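Local coordinates for protein ionotropic glutamate receptor bacterial homologue (Nostoc punctiforme, PDB 2PYY) that binds L-glutamate as the ligand-binding core of a bacterial glutamate receptor, and so probably couples the amino acid to the opening of an ion channel, at residues L5-R10 / I40-I45; V62-A67 / I188-N193; P13-S18 / G25-L30. All blocks are in the same frame, centred on the assembly; numbering follows the deposited sequence.

Overall arrangement
Contacts 1 and 2 meet in the three-stranded parallel sheet, where strand 5-10 lies between 42-47 and 64-66. Contact 1 adds the outer strand 42-47 with a full ladder of backbone bonds and is only partly buried, its far end near the surface and Arg10 at the glutamate. Contact 2 is buried and ties 64-66 to the end of strand 175-190 with just two backbone bonds, the rest being aliphatic packing. Contact 3, also buried, has no strand pairing: a loop offers carbonyls to the start of helix 26-38, the helix that connects the two strands of contact 1. Ser27 of contact 3 reaches contact 2 through a hydrogen bond to the carbonyl of Ala67.

Contact 1. Residues L5-R10 / I40-I45; sequences LLVATR and IESKLI. With GLU (glutamic acid), chain E.
Leu6 and Ile45 cross obliquely on one side of two parallel strands, 5-10 and 42-45, the strands of a beta-alpha-beta crossover whose connection is helix 26-38 in the periplasmic-binding-protein fold. Ile45 reaches across with CD1, which lies 3.6 Å from Leu6 CG. At the start of the strands, Leu5 meets Ile40, still in the loop before strand 42-45, at about a right angle, CD1 of the leucine resting against CG1 of the isoleucine. Val7 and Leu44, on the side facing helix 26-38, instead lie side by side and point the same way, with Leu44 CD2 3.6 Å from Val7 CB. Five backbone bonds hold this ladder; the bond from Val7 N to Lys43 O is almost straight, 175° at the hydrogen. At the end of segment 5-10, Arg10 turns away from the neighbouring strand to the bound glutamate, whose side-chain carboxylate lies over one face of the guanidinium. An alanine here would probably leave that carboxylate without the guanidinium charge beneath it and weaken the grip on the ligand, though Arg75 also bonds to it. One residue before Arg10, Thr9 has CG2 3.9 Å from Leu44 CB, while its buried OG1 (chi1 71°) finds no polar partner in the model.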
loop_
_atom_site.group_PDB
_atom_site.type_symbol
_atom_site.label_atom_id
_atom_site.label_comp_id
_atom_site.label_asym_id
_atom_site.label_seq_id
_atom_site.Cartn_x
_atom_site.Cartn_y
_atom_site.Cartn_z
ATOM N N LEU B 5 11.373 -25.491 0.976
ATOM C CA LEU B 5 10.831 -24.281 0.358
ATOM C C LEU B 5 11.841 -23.159 0.214
ATOM O O LEU B 5 12.687 -22.930 1.087
ATOM C CB LEU B 5 9.621 -23.746 1.139
ATOM C CG LEU B 5 8.301 -24.524 1.084
ATOM C CD1 LEU B 5 7.271 -23.829 1.973
ATOM C CD2 LEU B 5 7.789 -24.587 -0.349
ATOM N N LEU B 6 11.743 -22.468 -0.916
ATOM C CA LEU B 6 12.603 -21.338 -1.220
ATOM C C LEU B 6 11.892 -20.110 -0.678
ATOM O O LEU B 6 10.790 -19.777 -1.113
ATOM C CB LEU B 6 12.814 -21.233 -2.734
ATOM C CG LEU B 6 14.021 -22.022 -3.277
ATOM C CD1 LEU B 6 14.112 -23.381 -2.625
ATOM C CD2 LEU B 6 13.912 -22.143 -4.793
ATOM N N VAL B 7 12.507 -19.452 0.296
ATOM C CA VAL B 7 11.895 -18.274 0.896
ATOM C C VAL B 7 12.717 -17.012 0.608
ATOM O O VAL B 7 13.892 -16.947 0.952
ATOM C CB VAL B 7 11.742 -18.475 2.420
ATOM C CG1 VAL B 7 11.112 -17.242 3.053
ATOM C CG2 VAL B 7 10.879 -19.709 2.689
ATOM N N ALA B 8 12.103 -16.033 -0.052
ATOM C CA ALA B 8 12.790 -14.790 -0.366
ATOM C C ALA B 8 12.838 -13.921 0.879
ATOM O O ALA B 8 11.859 -13.842 1.625
ATOM C CB ALA B 8 12.068 -14.052 -1.479
ATOM N N THR B 9 13.982 -13.287 1.112
ATOM C CA THR B 9 14.117 -12.386 2.241
ATOM C C THR B 9 14.786 -11.116 1.729
ATOM O O THR B 9 15.379 -11.111 0.656
ATOM C CB THR B 9 14.967 -12.990 3.393
ATOM O OG1 THR B 9 16.352 -13.061 3.020
ATOM C CG2 THR B 9 14.457 -14.376 3.748
ATOM N N ARG B 10 14.671 -10.046 2.500
ATOM C CA ARG B 10 15.263 -8.771 2.155
ATOM C C ARG B 10 15.792 -8.232 3.483
ATOM O O ARG B 10 15.102 -8.258 4.507
ATOM C CB ARG B 10 14.190 -7.859 1.547
ATOM C CG ARG B 10 14.664 -6.480 1.137
ATOM C CD ARG B 10 14.286 -5.467 2.198
ATOM N NE ARG B 10 14.900 -4.165 1.980
ATOM C CZ ARG B 10 14.709 -3.405 0.907
ATOM N NH1 ARG B 10 13.904 -3.811 -0.069
ATOM N NH2 ARG B 10 15.339 -2.241 0.794
ATOM N N ILE B 40 7.697 -27.668 7.959
ATOM C CA ILE B 40 8.338 -27.296 6.720
ATOM C C ILE B 40 9.778 -26.837 6.961
ATOM O O ILE B 40 10.086 -26.207 7.974
ATOM C CB ILE B 40 7.487 -26.206 5.998
ATOM C CG1 ILE B 40 8.323 -25.462 4.966
ATOM C CG2 ILE B 40 6.893 -25.253 7.017
ATOM C CD1 ILE B 40 9.120 -24.313 5.521
ATOM N N GLU B 41 10.662 -27.197 6.038
ATOM C CA GLU B 41 12.067 -26.814 6.109
ATOM C C GLU B 41 12.260 -25.826 4.961
ATOM O O GLU B 41 11.634 -25.969 3.914
ATOM C CB GLU B 41 12.955 -28.056 5.944
ATOM C CG GLU B 41 12.812 -29.072 7.101
ATOM C CD GLU B 41 13.670 -30.327 6.940
ATOM O OE1 GLU B 41 13.579 -31.230 7.819
ATOM O OE2 GLU B 41 14.428 -30.416 5.945
ATOM N N SER B 42 13.106 -24.823 5.146
ATOM C CA SER B 42 13.275 -23.831 4.098
ATOM C C SER B 42 14.686 -23.306 3.874
ATOM O O SER B 42 15.569 -23.439 4.726
ATOM C CB SER B 42 12.334 -22.650 4.374
ATOM O OG SER B 42 12.514 -22.157 5.691
ATOM N N LYS B 43 14.879 -22.701 2.704
ATOM C CA LYS B 43 16.159 -22.110 2.334
ATOM C C LYS B 43 15.899 -20.648 1.979
ATOM O O LYS B 43 15.123 -20.343 1.074
ATOM C CB LYS B 43 16.764 -22.843 1.140
ATOM C CG LYS B 43 18.150 -22.343 0.766
ATOM C CD LYS B 43 18.820 -23.238 -0.267
ATOM C CE LYS B 43 20.249 -22.792 -0.527
ATOM N NZ LYS B 43 20.300 -21.412 -1.081
ATOM N N LEU B 44 16.556 -19.750 2.703
ATOM C CA LEU B 44 16.376 -18.320 2.501
ATOM C C LEU B 44 17.231 -17.730 1.382
ATOM O O LEU B 44 18.449 -17.901 1.364
ATOM C CB LEU B 44 16.649 -17.589 3.817
ATOM C CG LEU B 44 15.921 -18.118 5.058
ATOM C CD1 LEU B 44 16.128 -17.116 6.184
ATOM C CD2 LEU B 44 14.420 -18.307 4.780
ATOM N N ILE B 45 16.571 -17.035 0.460
ATOM C CA ILE B 45 17.232 -16.398 -0.670
ATOM C C ILE B 45 17.123 -14.877 -0.549
ATOM O O ILE B 45 16.018 -14.328 -0.518
ATOM C CB ILE B 45 16.587 -16.832 -1.990
ATOM C CG1 ILE B 45 16.557 -18.364 -2.065
ATOM C CG2 ILE B 45 17.381 -16.255 -3.170
ATOM C CD1 ILE B 45 15.820 -18.891 -3.292
HETATM N N GLU E . 7.586 -1.857 4.058
HETATM C CA GLU E . 8.235 -1.368 2.807
HETATM C C GLU E . 7.527 -1.959 1.591
HETATM O O GLU E . 6.930 -3.046 1.738
HETATM C CB GLU E . 9.709 -1.778 2.781
HETATM C CG GLU E . 10.490 -1.218 1.597
HETATM C CD GLU E . 11.909 -1.764 1.510
HETATM O OE1 GLU E . 12.708 -1.223 0.718
HETATM O OE2 GLU E . 12.220 -2.737 2.231
HETATM O OXT GLU E . 7.580 -1.339 0.509
#

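Contact 2. Residues V62-A67 / I188-N193; sequences VNLGIA and IILPNN
Gly65 N gives its hydrogen to Ile189 O at 2.9 Å, and Ile189 N answers to Gly65 O at 3.0 Å, the two bonds closing a single antiparallel hydrogen-bonded pair. Both donors lie in the plane of the carbonyl they reach. With no side chain on Gly65, CG2 of Ile189 settles against its peptide, 3.6 Å from Gly65 O. On the other side Leu64, Ile66, Ile188 and Leu190 do the packing. Ile188 fits between Leu64 and Ile66: its CG2, anti to the backbone N, meets Leu64 CD1 at 3.8 Å, and its CG1 branch meets Ile66 CD1 at the same distance. Leu190 contributes CD2, 3.6 Å from Leu64 CB, and beyond it the ring of Pro191 comes in with CD close to Asn63 O. The bridge thus fastens the edge of the parallel sheet to the end of the long strand 175-190, within one lobe of the binding-protein fold. Strand 5-10 lies along the other edge of 64-66. Trp31 of helix 26-38 touches Leu64, Ile66 and Ile188, Ile200 of helix 197-209 backs Ile188 and Leu190, and Ile189 turns to Leu53 and Ile54 of helix 50-58.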
loop_
_atom_site.group_PDB
_atom_site.type_symbol
_atom_site.label_atom_id
_atom_site.label_comp_id
_atom_site.label_asym_id
_atom_site.label_seq_id
_atom_site.Cartn_x
_atom_site.Cartn_y
_atom_site.Cartn_z
ATOM N N VAL B 62 10.687 -18.469 -6.198
ATOM C CA VAL B 62 10.631 -18.753 -4.764
ATOM C C VAL B 62 9.190 -19.087 -4.425
ATOM O O VAL B 62 8.279 -18.769 -5.194
ATOM C CB VAL B 62 11.054 -17.543 -3.887
ATOM C CG1 VAL B 62 12.520 -17.243 -4.080
ATOM C CG2 VAL B 62 10.198 -16.330 -4.220
ATOM N N ASN B 63 8.971 -19.698 -3.267
ATOM C CA ASN B 63 7.621 -20.079 -2.878
ATOM C C ASN B 63 6.867 -19.028 -2.082
ATOM O O ASN B 63 5.640 -19.063 -2.013
ATOM C CB ASN B 63 7.679 -21.390 -2.097
ATOM C CG ASN B 63 8.348 -22.500 -2.887
ATOM O OD1 ASN B 63 7.780 -23.024 -3.858
ATOM N ND2 ASN B 63 9.568 -22.851 -2.492
ATOM N N LEU B 64 7.600 -18.092 -1.493
ATOM C CA LEU B 64 6.993 -17.036 -0.689
ATOM C C LEU B 64 8.122 -16.111 -0.239
ATOM O O LEU B 64 9.290 -16.398 -0.464
ATOM C CB LEU B 64 6.305 -17.641 0.536
ATOM C CG LEU B 64 7.343 -18.294 1.451
ATOM C CD1 LEU B 64 7.726 -17.313 2.537
ATOM C CD2 LEU B 64 6.798 -19.562 2.050
ATOM N N GLY B 65 7.773 -15.005 0.405
ATOM C CA GLY B 65 8.791 -14.074 0.851
ATOM C C GLY B 65 8.383 -13.389 2.140
ATOM O O GLY B 65 7.198 -13.209 2.406
ATOM N N ILE B 66 9.360 -13.011 2.949
ATOM C CA ILE B 66 9.067 -12.346 4.207
ATOM C C ILE B 66 10.215 -11.399 4.528
ATOM O O ILE B 66 11.379 -11.677 4.218
ATOM C CB ILE B 66 8.907 -13.369 5.363
ATOM C CG1 ILE B 66 8.572 -12.637 6.659
ATOM C CG2 ILE B 66 10.210 -14.151 5.547
ATOM C CD1 ILE B 66 8.286 -13.558 7.852
ATOM N N ALA B 67 9.876 -10.276 5.141
ATOM C CA ALA B 67 10.846 -9.257 5.540
ATOM C C ALA B 67 10.022 -8.193 6.255
ATOM O O ALA B 67 9.446 -8.446 7.317
ATOM C CB ALA B 67 11.534 -8.671 4.311
ATOM N N ILE B 188 3.353 -11.977 5.019
ATOM C CA ILE B 188 4.203 -12.880 4.248
ATOM C C ILE B 188 3.540 -12.826 2.871
ATOM O O ILE B 188 2.311 -12.952 2.765
ATOM C CB ILE B 188 4.176 -14.321 4.858
ATOM C CG1 ILE B 188 4.944 -14.313 6.191
ATOM C CG2 ILE B 188 4.813 -15.339 3.897
ATOM C CD1 ILE B 188 4.760 -15.581 7.069
ATOM N N ILE B 189 4.324 -12.568 1.826
ATOM C CA ILE B 189 3.751 -12.485 0.485
ATOM C C ILE B 189 3.870 -13.860 -0.157
ATOM O O ILE B 189 4.906 -14.518 -0.040
ATOM C CB ILE B 189 4.470 -11.376 -0.362
ATOM C CG1 ILE B 189 3.670 -11.064 -1.631
ATOM C CG2 ILE B 189 5.903 -11.804 -0.682
ATOM C CD1 ILE B 189 4.040 -9.733 -2.278
ATOM N N LEU B 190 2.799 -14.278 -0.824
ATOM C CA LEU B 190 2.731 -15.590 -1.446
ATOM C C LEU B 190 2.126 -15.479 -2.828
ATOM O O LEU B 190 1.465 -14.490 -3.140
ATOM C CB LEU B 190 1.811 -16.489 -0.612
ATOM C CG LEU B 190 2.047 -16.526 0.887
ATOM C CD1 LEU B 190 0.726 -16.461 1.638
ATOM C CD2 LEU B 190 2.818 -17.773 1.224
ATOM N N PRO B 191 2.347 -16.495 -3.675
ATOM C CA PRO B 191 1.765 -16.448 -5.015
ATOM C C PRO B 191 0.275 -16.763 -4.862
ATOM O O PRO B 191 -0.131 -17.334 -3.852
ATOM C CB PRO B 191 2.524 -17.545 -5.757
ATOM C CG PRO B 191 2.880 -18.515 -4.667
ATOM C CD PRO B 191 3.300 -17.610 -3.546
ATOM N N ASN B 192 -0.535 -16.375 -5.840
ATOM C CA ASN B 192 -1.965 -16.659 -5.767
ATOM C C ASN B 192 -2.212 -18.152 -5.646
ATOM O O ASN B 192 -1.446 -18.949 -6.182
ATOM C CB ASN B 192 -2.689 -16.173 -7.015
ATOM C CG ASN B 192 -2.761 -14.668 -7.095
ATOM O OD1 ASN B 192 -2.977 -13.983 -6.087
ATOM N ND2 ASN B 192 -2.586 -14.137 -8.302
ATOM N N ASN B 193 -3.280 -18.525 -4.948
ATOM C CA ASN B 193 -3.644 -19.931 -4.789
ATOM C C ASN B 193 -2.581 -20.770 -4.101
ATOM O O ASN B 193 -2.543 -21.989 -4.272
ATOM C CB ASN B 193 -3.935 -20.549 -6.159
ATOM C CG ASN B 193 -5.088 -19.881 -6.864
ATOM O OD1 ASN B 193 -5.095 -19.763 -8.092
ATOM N ND2 ASN B 193 -6.080 -19.448 -6.095
#

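Contact 3. Residues P13-S18 / G25-L30; sequences PPFVLS and GFSIDL
Pro14, joined to Pro13 by a cis peptide, turns its carbonyl to the start of helix 26-38, where Pro14 O takes the hydrogen of Phe26 N at 3.0 Å, with 163° at the hydrogen. The next carbonyl does the same for the next amide: Phe15 O accepts from Ser27 N, also at 3.0 Å but more bent, 131° at the hydrogen. The ring of Phe15 swings beside the helix, CG anti to its own carbonyl carbon (chi1 -61°). Ser27 OG sits at its edge, near the ring plane and 3.7 Å from CD2, while hydrogen-bonded to Ala67 O beside the ligand pocket. Phe26 approaches the same atom, CD2 to CD2 of Phe15 at 4.0 Å, the two side chains set at a slant. Phe86 and Tyr186, the latter a pocket residue, meet the Phe15 ring edge-to-face. The loop thus supplies carbonyls to the first amides of the first long helix in the binding-protein fold, with Gly25 at the N-cap. The backbone geometry of Phe15 and Val16 opposite Ile12 resembles a classic beta bulge, though no regular strand runs here. Val16 then lays both methyls against Ile28, at about a right angle to it, CG1 and CG2 each 4.1 Å from Ile28 CD1. Leu17 closes over the cap residue, its CD1 3.6 Å from Gly25 CA. A CB on Gly25 would run into this methyl and into the carbonyl oxygens of Pro14 and Phe15, and the backbone angles there themselves call for glycine.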
loop_
_atom_site.group_PDB
_atom_site.type_symbol
_atom_site.label_atom_id
_atom_site.label_comp_id
_atom_site.label_asym_id
_atom_site.label_seq_id
_atom_site.Cartn_x
_atom_site.Cartn_y
_atom_site.Cartn_z
ATOM N N PRO B 13 16.905 -4.306 9.021
ATOM C CA PRO B 13 16.854 -4.394 10.482
ATOM C C PRO B 13 15.798 -3.494 11.100
ATOM O O PRO B 13 15.486 -2.429 10.569
ATOM C CB PRO B 13 18.281 -4.037 10.904
ATOM C CG PRO B 13 18.761 -3.145 9.807
ATOM C CD PRO B 13 18.225 -3.845 8.566
ATOM N N PRO B 14 15.233 -3.910 12.244
ATOM C CA PRO B 14 15.541 -5.150 12.967
ATOM C C PRO B 14 14.715 -6.372 12.550
ATOM O O PRO B 14 14.660 -7.361 13.287
ATOM C CB PRO B 14 15.274 -4.762 14.413
ATOM C CG PRO B 14 14.052 -3.907 14.268
ATOM C CD PRO B 14 14.347 -3.045 13.049
ATOM N N PHE B 15 14.055 -6.306 11.395
ATOM C CA PHE B 15 13.264 -7.448 10.926
ATOM C C PHE B 15 14.166 -8.540 10.344
ATOM O O PHE B 15 14.009 -9.717 10.660
ATOM C CB PHE B 15 12.210 -6.984 9.908
ATOM C CG PHE B 15 11.238 -5.993 10.483
ATOM C CD1 PHE B 15 11.535 -4.631 10.500
ATOM C CD2 PHE B 15 10.080 -6.437 11.132
ATOM C CE1 PHE B 15 10.699 -3.727 11.164
ATOM C CE2 PHE B 15 9.243 -5.545 11.796
ATOM C CZ PHE B 15 9.551 -4.189 11.816
ATOM N N VAL B 16 15.124 -8.131 9.519
ATOM C CA VAL B 16 16.079 -9.045 8.911
ATOM C C VAL B 16 17.481 -8.434 8.941
ATOM O O VAL B 16 17.700 -7.341 8.410
ATOM C CB VAL B 16 15.735 -9.351 7.437
ATOM C CG1 VAL B 16 16.800 -10.276 6.836
ATOM C CG2 VAL B 16 14.360 -10.000 7.336
ATOM N N LEU B 17 18.421 -9.139 9.562
ATOM C CA LEU B 17 19.814 -8.684 9.643
ATOM C C LEU B 17 20.748 -9.786 9.167
ATOM O O LEU B 17 20.391 -10.962 9.212
ATOM C CB LEU B 17 20.193 -8.314 11.074
ATOM C CG LEU B 17 19.368 -7.257 11.800
ATOM C CD1 LEU B 17 18.096 -7.869 12.339
ATOM C CD2 LEU B 17 20.207 -6.688 12.953
ATOM N N SER B 18 21.946 -9.407 8.732
ATOM C CA SER B 18 22.938 -10.360 8.234
ATOM C C SER B 18 24.380 -10.004 8.622
ATOM O O SER B 18 24.813 -8.869 8.451
ATOM C CB SER B 18 22.843 -10.444 6.706
ATOM O OG SER B 18 23.897 -11.225 6.175
ATOM N N GLY B 25 16.820 -11.494 13.298
ATOM C CA GLY B 25 15.833 -10.437 13.314
ATOM C C GLY B 25 14.457 -10.966 13.632
ATOM O O GLY B 25 14.227 -12.178 13.687
ATOM N N PHE B 26 13.524 -10.046 13.828
ATOM C CA PHE B 26 12.167 -10.443 14.154
ATOM C C PHE B 26 11.515 -11.342 13.100
ATOM O O PHE B 26 10.965 -12.387 13.428
ATOM C CB PHE B 26 11.298 -9.211 14.380
ATOM C CG PHE B 26 9.856 -9.532 14.614
ATOM C CD1 PHE B 26 9.413 -9.947 15.868
ATOM C CD2 PHE B 26 8.935 -9.396 13.580
ATOM C CE1 PHE B 26 8.059 -10.216 16.085
ATOM C CE2 PHE B 26 7.588 -9.658 13.779
ATOM C CZ PHE B 26 7.145 -10.069 15.038
ATOM N N SER B 27 11.562 -10.944 11.833
ATOM C CA SER B 27 10.937 -11.777 10.812
ATOM C C SER B 27 11.639 -13.112 10.638
ATOM O O SER B 27 10.983 -14.127 10.386
ATOM C CB SER B 27 10.877 -11.057 9.470
ATOM O OG SER B 27 10.200 -9.817 9.615
ATOM N N ILE B 28 12.965 -13.112 10.740
ATOM C CA ILE B 28 13.720 -14.357 10.641
ATOM C C ILE B 28 13.229 -15.323 11.743
ATOM O O ILE B 28 12.953 -16.496 11.479
ATOM C CB ILE B 28 15.267 -14.099 10.790
ATOM C CG1 ILE B 28 15.764 -13.249 9.614
ATOM C CG2 ILE B 28 16.048 -15.423 10.755
ATOM C CD1 ILE B 28 15.479 -13.870 8.247
ATOM N N ASP B 29 13.110 -14.835 12.978
ATOM C CA ASP B 29 12.637 -15.695 14.081
ATOM C C ASP B 29 11.180 -16.117 13.925
ATOM O O ASP B 29 10.810 -17.259 14.210
ATOM C CB ASP B 29 12.790 -14.999 15.441
ATOM C CG ASP B 29 14.243 -14.783 15.824
ATOM O OD1 ASP B 29 15.115 -15.457 15.239
ATOM O OD2 ASP B 29 14.505 -13.955 16.715
ATOM N N LEU B 30 10.342 -15.188 13.478
ATOM C CA LEU B 30 8.930 -15.508 13.292
ATOM C C LEU B 30 8.758 -16.575 12.208
ATOM O O LEU B 30 8.034 -17.549 12.401
ATOM C CB LEU B 30 8.129 -14.254 12.925
ATOM C CG LEU B 30 6.623 -14.461 12.787
ATOM C CD1 LEU B 30 6.059 -14.899 14.121
ATOM C CD2 LEU B 30 5.962 -13.172 12.325
#